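Local coordinates for protein possible thiamine biosynthesis enzyme (Candida albicans, PDB 2X7Q) that is of unknown function but has the periplasmic binding protein fold and probably binds a small ligand, possibly one linked to thiamine biosynthesis, at residues A[177-180]-A[181-184]; A[275-278]-A[279-283]. The protein carries 1 engineered substitution. All blocks are in the same frame, centred on the assembly; numbering follows the deposited sequence.

Contact 1 of 2, residues A[177-180]-A[181-184]; sequences EYFT and SKKY
Lys182 runs past the ring of Tyr178 one helical turn back. Its CB sits by the Tyr178 carbonyl, 3.7 Å from O. CG, anti to the backbone N (chi1 -171°), sends the extended chain past the Tyr178 ring, and CD comes obliquely to it, 4.0 Å from Tyr178 CE2. CE then passes the phenol oxygen, Tyr178 OH, at 3.6 Å. The last torsion bends, and NZ leaves the turn for a salt bridge with Asp254. One residue earlier, Ser181 OG folds back beside its own backbone N and donates to Glu177 O at 3.0 Å, from above the carbonyl plane. Glu177 is the N-cap: OE2 takes the Phe179 N-H at 2.8 Å, while OE1 receives Thr180 OG1 at 2.6 Å on its anti lone pair, so both carboxylate oxygens are held. Farther on, the helix kinks, and a water joins Phe179 O to Lys183 N where the direct bond is missing. The cap forms where strand 173-177 of one five-stranded mixed sheet passes into helix 178-186. Tyr178 lies against strands 100-106 and 190-197, whereas Phe179 meets Trp258 edge-to-face on helix 252-259, which Lys182 also touches.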
loop_
_atom_site.group_PDB
_atom_site.type_symbol
_atom_site.label_atom_id
_atom_site.label_comp_id
_atom_site.label_asym_id
_atom_site.label_seq_id
_atom_site.Cartn_x
_atom_site.Cartn_y
_atom_site.Cartn_z
ATOM N N GLU A 177 -1.441 9.843 -0.364
ATOM C CA GLU A 177 -1.037 9.600 -1.744
ATOM C C GLU A 177 -1.328 10.829 -2.603
ATOM O O GLU A 177 -2.406 11.416 -2.517
ATOM C CB GLU A 177 -1.742 8.360 -2.300
ATOM C CG GLU A 177 -1.165 7.851 -3.613
ATOM C CD GLU A 177 -1.620 8.669 -4.805
ATOM O OE1 GLU A 177 -2.847 8.826 -4.986
ATOM O OE2 GLU A 177 -0.752 9.155 -5.560
ATOM N N TYR A 178 -0.354 11.216 -3.421
ATOM C CA TYR A 178 -0.434 12.457 -4.191
ATOM C C TYR A 178 -1.687 12.580 -5.053
ATOM O O TYR A 178 -2.497 13.482 -4.849
ATOM C CB TYR A 178 0.813 12.637 -5.063
ATOM C CG TYR A 178 0.718 13.807 -6.016
ATOM C CD1 TYR A 178 0.783 15.115 -5.550
ATOM C CD2 TYR A 178 0.566 13.605 -7.383
ATOM C CE1 TYR A 178 0.694 16.187 -6.415
ATOM C CE2 TYR A 178 0.476 14.674 -8.256
ATOM C CZ TYR A 178 0.540 15.962 -7.766
ATOM O OH TYR A 178 0.451 17.032 -8.631
ATOM N N PHE A 179 -1.835 11.685 -6.024
ATOM C CA PHE A 179 -2.935 11.780 -6.981
ATOM C C PHE A 179 -4.304 11.694 -6.317
ATOM O O PHE A 179 -5.304 12.128 -6.885
ATOM C CB PHE A 179 -2.799 10.723 -8.078
ATOM C CG PHE A 179 -1.650 10.970 -9.014
ATOM C CD1 PHE A 179 -1.777 11.863 -10.065
ATOM C CD2 PHE A 179 -0.443 10.315 -8.839
ATOM C CE1 PHE A 179 -0.720 12.095 -10.925
ATOM C CE2 PHE A 179 0.618 10.542 -9.695
ATOM C CZ PHE A 179 0.479 11.433 -10.740
ATOM N N THR A 180 -4.344 11.133 -5.114
ATOM C CA THR A 180 -5.582 11.057 -4.351
ATOM C C THR A 180 -5.870 12.400 -3.687
ATOM O O THR A 180 -7.023 12.750 -3.437
ATOM C CB THR A 180 -5.514 9.949 -3.278
ATOM O OG1 THR A 180 -5.259 8.687 -3.906
ATOM C CG2 THR A 180 -6.821 9.869 -2.505
ATOM N N SER A 181 -4.807 13.152 -3.416
ATOM C CA SER A 181 -4.917 14.449 -2.759
ATOM C C SER A 181 -4.969 15.586 -3.774
ATOM O O SER A 181 -5.341 16.710 -3.440
ATOM C CB SER A 181 -3.730 14.666 -1.819
ATOM O OG SER A 181 -3.596 13.604 -0.891
ATOM N N LYS A 182 -4.591 15.286 -5.012
ATOM C CA LYS A 182 -4.490 16.304 -6.049
ATOM C C LYS A 182 -5.807 17.045 -6.252
ATOM O O LYS A 182 -5.816 18.260 -6.445
ATOM C CB LYS A 182 -4.015 15.684 -7.364
ATOM C CG LYS A 182 -3.663 16.700 -8.437
ATOM C CD LYS A 182 -3.060 16.029 -9.658
ATOM C CE LYS A 182 -2.542 17.053 -10.651
ATOM N NZ LYS A 182 -3.617 17.953 -11.145
ATOM N N LYS A 183 -6.913 16.310 -6.204
ATOM C CA LYS A 183 -8.236 16.904 -6.357
ATOM C C LYS A 183 -8.444 18.064 -5.388
ATOM O O LYS A 183 -9.030 19.085 -5.746
ATOM C CB LYS A 183 -9.329 15.855 -6.140
ATOM C CG LYS A 183 -10.727 16.449 -5.997
ATOM C CD LYS A 183 -11.748 15.381 -5.627
ATOM C CE LYS A 183 -13.127 15.976 -5.396
ATOM N NZ LYS A 183 -14.138 14.942 -5.054
ATOM N N TYR A 184 -7.957 17.904 -4.162
ATOM C CA TYR A 184 -8.192 18.893 -3.116
ATOM C C TYR A 184 -7.151 20.009 -3.112
ATOM O O TYR A 184 -7.296 20.995 -2.395
ATOM C CB TYR A 184 -8.291 18.214 -1.747
ATOM C CG TYR A 184 -9.433 17.227 -1.667
ATOM C CD1 TYR A 184 -10.722 17.649 -1.367
ATOM C CD2 TYR A 184 -9.226 15.876 -1.910
ATOM C CE1 TYR A 184 -11.770 16.748 -1.301
ATOM C CE2 TYR A 184 -10.266 14.967 -1.845
ATOM C CZ TYR A 184 -11.535 15.409 -1.540
ATOM O OH TYR A 184 -12.576 14.512 -1.474
HETATM O O HOH W 1 -7.722 13.317 -6.846
#

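Contact 2 of 2, residues A[275-278]-A[279-283]; sequences WDTI and VVKTK
The indole of Trp275 carries Val279 on one face: Val279 CG2 stands 3.5 Å from the centroid of the six-membered ring and 5° off its normal, a CH-pi contact. Val279 CG1 reaches the same ring system nearer the junction with the pyrrole, 3.7 Å from Trp275 CE2. Val280 approaches the five-membered end obliquely, its CG2 3.8 Å from Trp275 CD1. With CG anti to the backbone N (chi1 -169°), the indole lies along the following turn, where both valines can meet it. Lys309 adds a cation-pi contact to the ring, and Asn304 of helix 296-306 packs against it.

The Trp275 backbone carbonyl takes two N-H groups at its O, from Val279 N at 2.9 Å and from Val280 N at 3.1 Å; the Val280 bond lies in the carbonyl plane. Asp276 O likewise reaches five residues on, to Lys281 N, so the helix opens into a wider pi-type turn here. The Lys281 chain lies over that turn, its CD 3.7 Å from Thr277 CA. Asp276 OD2 and Lys281 NZ carry opposite charges but stay 4.8 Å apart without pairing. Toward helix 74-82, which Ile278 and Thr282 both touch, Thr282 OG1 donates to Ile278 O at 2.8 Å from well above the carbonyl plane. Thr277 OG1 is bonded to the backbone N of Ser201, in a loop.

The chemistry is thus divided round the helix. An aromatic and aliphatic patch faces helix 296-306, the hydroxyl of buried Thr282 is satisfied by the carbonyl of Ile278 one turn back, and the exposed acid and lysine probably attract each other modestly, screened by solvent.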
loop_
_atom_site.group_PDB
_atom_site.type_symbol
_atom_site.label_atom_id
_atom_site.label_comp_id
_atom_site.label_asym_id
_atom_site.label_seq_id
_atom_site.Cartn_x
_atom_site.Cartn_y
_atom_site.Cartn_z
ATOM N N TRP A 275 14.559 -8.763 -3.487
ATOM C CA TRP A 275 14.894 -8.724 -2.069
ATOM C C TRP A 275 15.454 -7.370 -1.639
ATOM O O TRP A 275 15.137 -6.878 -0.558
ATOM C CB TRP A 275 15.892 -9.836 -1.738
ATOM C CG TRP A 275 16.091 -10.048 -0.270
ATOM C CD1 TRP A 275 17.112 -9.567 0.501
ATOM C CD2 TRP A 275 15.240 -10.793 0.615
ATOM N NE1 TRP A 275 16.950 -9.970 1.805
ATOM C CE2 TRP A 275 15.813 -10.720 1.898
ATOM C CE3 TRP A 275 14.056 -11.513 0.435
ATOM C CZ2 TRP A 275 15.235 -11.348 3.005
ATOM C CZ3 TRP A 275 13.487 -12.130 1.535
ATOM C CH2 TRP A 275 14.076 -12.044 2.802
ATOM N N ASP A 276 16.280 -6.769 -2.490
ATOM C CA ASP A 276 16.931 -5.503 -2.165
ATOM C C ASP A 276 15.936 -4.368 -1.928
ATOM O O ASP A 276 16.112 -3.562 -1.015
ATOM C CB ASP A 276 17.918 -5.111 -3.267
ATOM C CG ASP A 276 18.560 -3.755 -3.023
ATOM O OD1 ASP A 276 19.266 -3.602 -2.003
ATOM O OD2 ASP A 276 18.354 -2.841 -3.850
ATOM N N THR A 277 14.894 -4.305 -2.751
ATOM C CA THR A 277 13.940 -3.201 -2.687
ATOM C C THR A 277 12.783 -3.460 -1.725
ATOM O O THR A 277 12.302 -2.538 -1.066
ATOM C CB THR A 277 13.374 -2.857 -4.083
ATOM O OG1 THR A 277 12.531 -1.703 -3.990
ATOM C CG2 THR A 277 12.569 -4.020 -4.640
ATOM N N ILE A 278 12.340 -4.712 -1.644
ATOM C CA ILE A 278 11.216 -5.070 -0.782
ATOM C C ILE A 278 11.631 -5.239 0.679
ATOM O O ILE A 278 10.905 -4.834 1.590
ATOM C CB ILE A 278 10.524 -6.364 -1.261
ATOM C CG1 ILE A 278 9.855 -6.143 -2.621
ATOM C CG2 ILE A 278 9.501 -6.832 -0.239
ATOM C CD1 ILE A 278 8.738 -5.121 -2.600
ATOM N N VAL A 279 12.801 -5.830 0.897
ATOM C CA VAL A 279 13.274 -6.121 2.249
ATOM C C VAL A 279 14.384 -5.179 2.720
ATOM O O VAL A 279 14.215 -4.444 3.695
ATOM C CB VAL A 279 13.778 -7.569 2.358
ATOM C CG1 VAL A 279 14.390 -7.817 3.733
ATOM C CG2 VAL A 279 12.647 -8.537 2.083
ATOM N N VAL A 280 15.517 -5.204 2.024
ATOM C CA VAL A 280 16.698 -4.447 2.437
ATOM C C VAL A 280 16.418 -2.957 2.643
ATOM O O VAL A 280 16.564 -2.441 3.751
ATOM C CB VAL A 280 17.860 -4.611 1.434
ATOM C CG1 VAL A 280 19.043 -3.750 1.850
ATOM C CG2 VAL A 280 18.264 -6.069 1.327
ATOM N N LYS A 281 16.013 -2.272 1.577
ATOM C CA LYS A 281 15.748 -0.837 1.640
ATOM C C LYS A 281 14.669 -0.504 2.671
ATOM O O LYS A 281 14.770 0.493 3.386
ATOM C CB LYS A 281 15.342 -0.295 0.265
ATOM C CG LYS A 281 16.358 -0.540 -0.843
ATOM C CD LYS A 281 15.836 -0.062 -2.194
ATOM C CE LYS A 281 16.075 1.428 -2.410
ATOM N NZ LYS A 281 17.484 1.732 -2.793
ATOM N N THR A 282 13.635 -1.339 2.742
ATOM C CA THR A 282 12.526 -1.105 3.663
ATOM C C THR A 282 12.980 -1.133 5.121
ATOM O O THR A 282 12.679 -0.221 5.892
ATOM C CB THR A 282 11.391 -2.129 3.464
ATOM O OG1 THR A 282 10.928 -2.077 2.110
ATOM C CG2 THR A 282 10.232 -1.830 4.403
ATOM N N LYS A 283 13.714 -2.180 5.490
ATOM C CA LYS A 283 14.173 -2.356 6.867
ATOM C C LYS A 283 15.214 -1.306 7.250
ATOM O O LYS A 283 15.173 -0.751 8.349
ATOM C CB LYS A 283 14.754 -3.761 7.069
ATOM C CG LYS A 283 16.159 -3.931 6.502
ATOM C CD LYS A 283 16.697 -5.345 6.684
ATOM C CE LYS A 283 18.141 -5.438 6.212
ATOM N NZ LYS A 283 18.452 -6.739 5.569
#

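How the contacts relate
Contact 1 spans a strand end and the start of helix 178-186; contact 2 lies within helix 275-289. They share no helix or strand and do not touch: their centres are 27 Å apart and their nearest atoms about 16 Å. Both are partly buried, but no touching residue of contact 1 is exposed, whereas Asp276 and Lys281 of contact 2 are. In contact 1 polar capping dominates, with lysines paired to acids outside; a glycerol, probably from the crystallisation liquor, bonds Glu177 and may mark a pocket. In contact 2 apolar packing on an indole face leads, beside helices 74-82 and 296-306. Backbone irregularity differs too: a water-bridged kink in 177-184, a pi-type turn in 275-283.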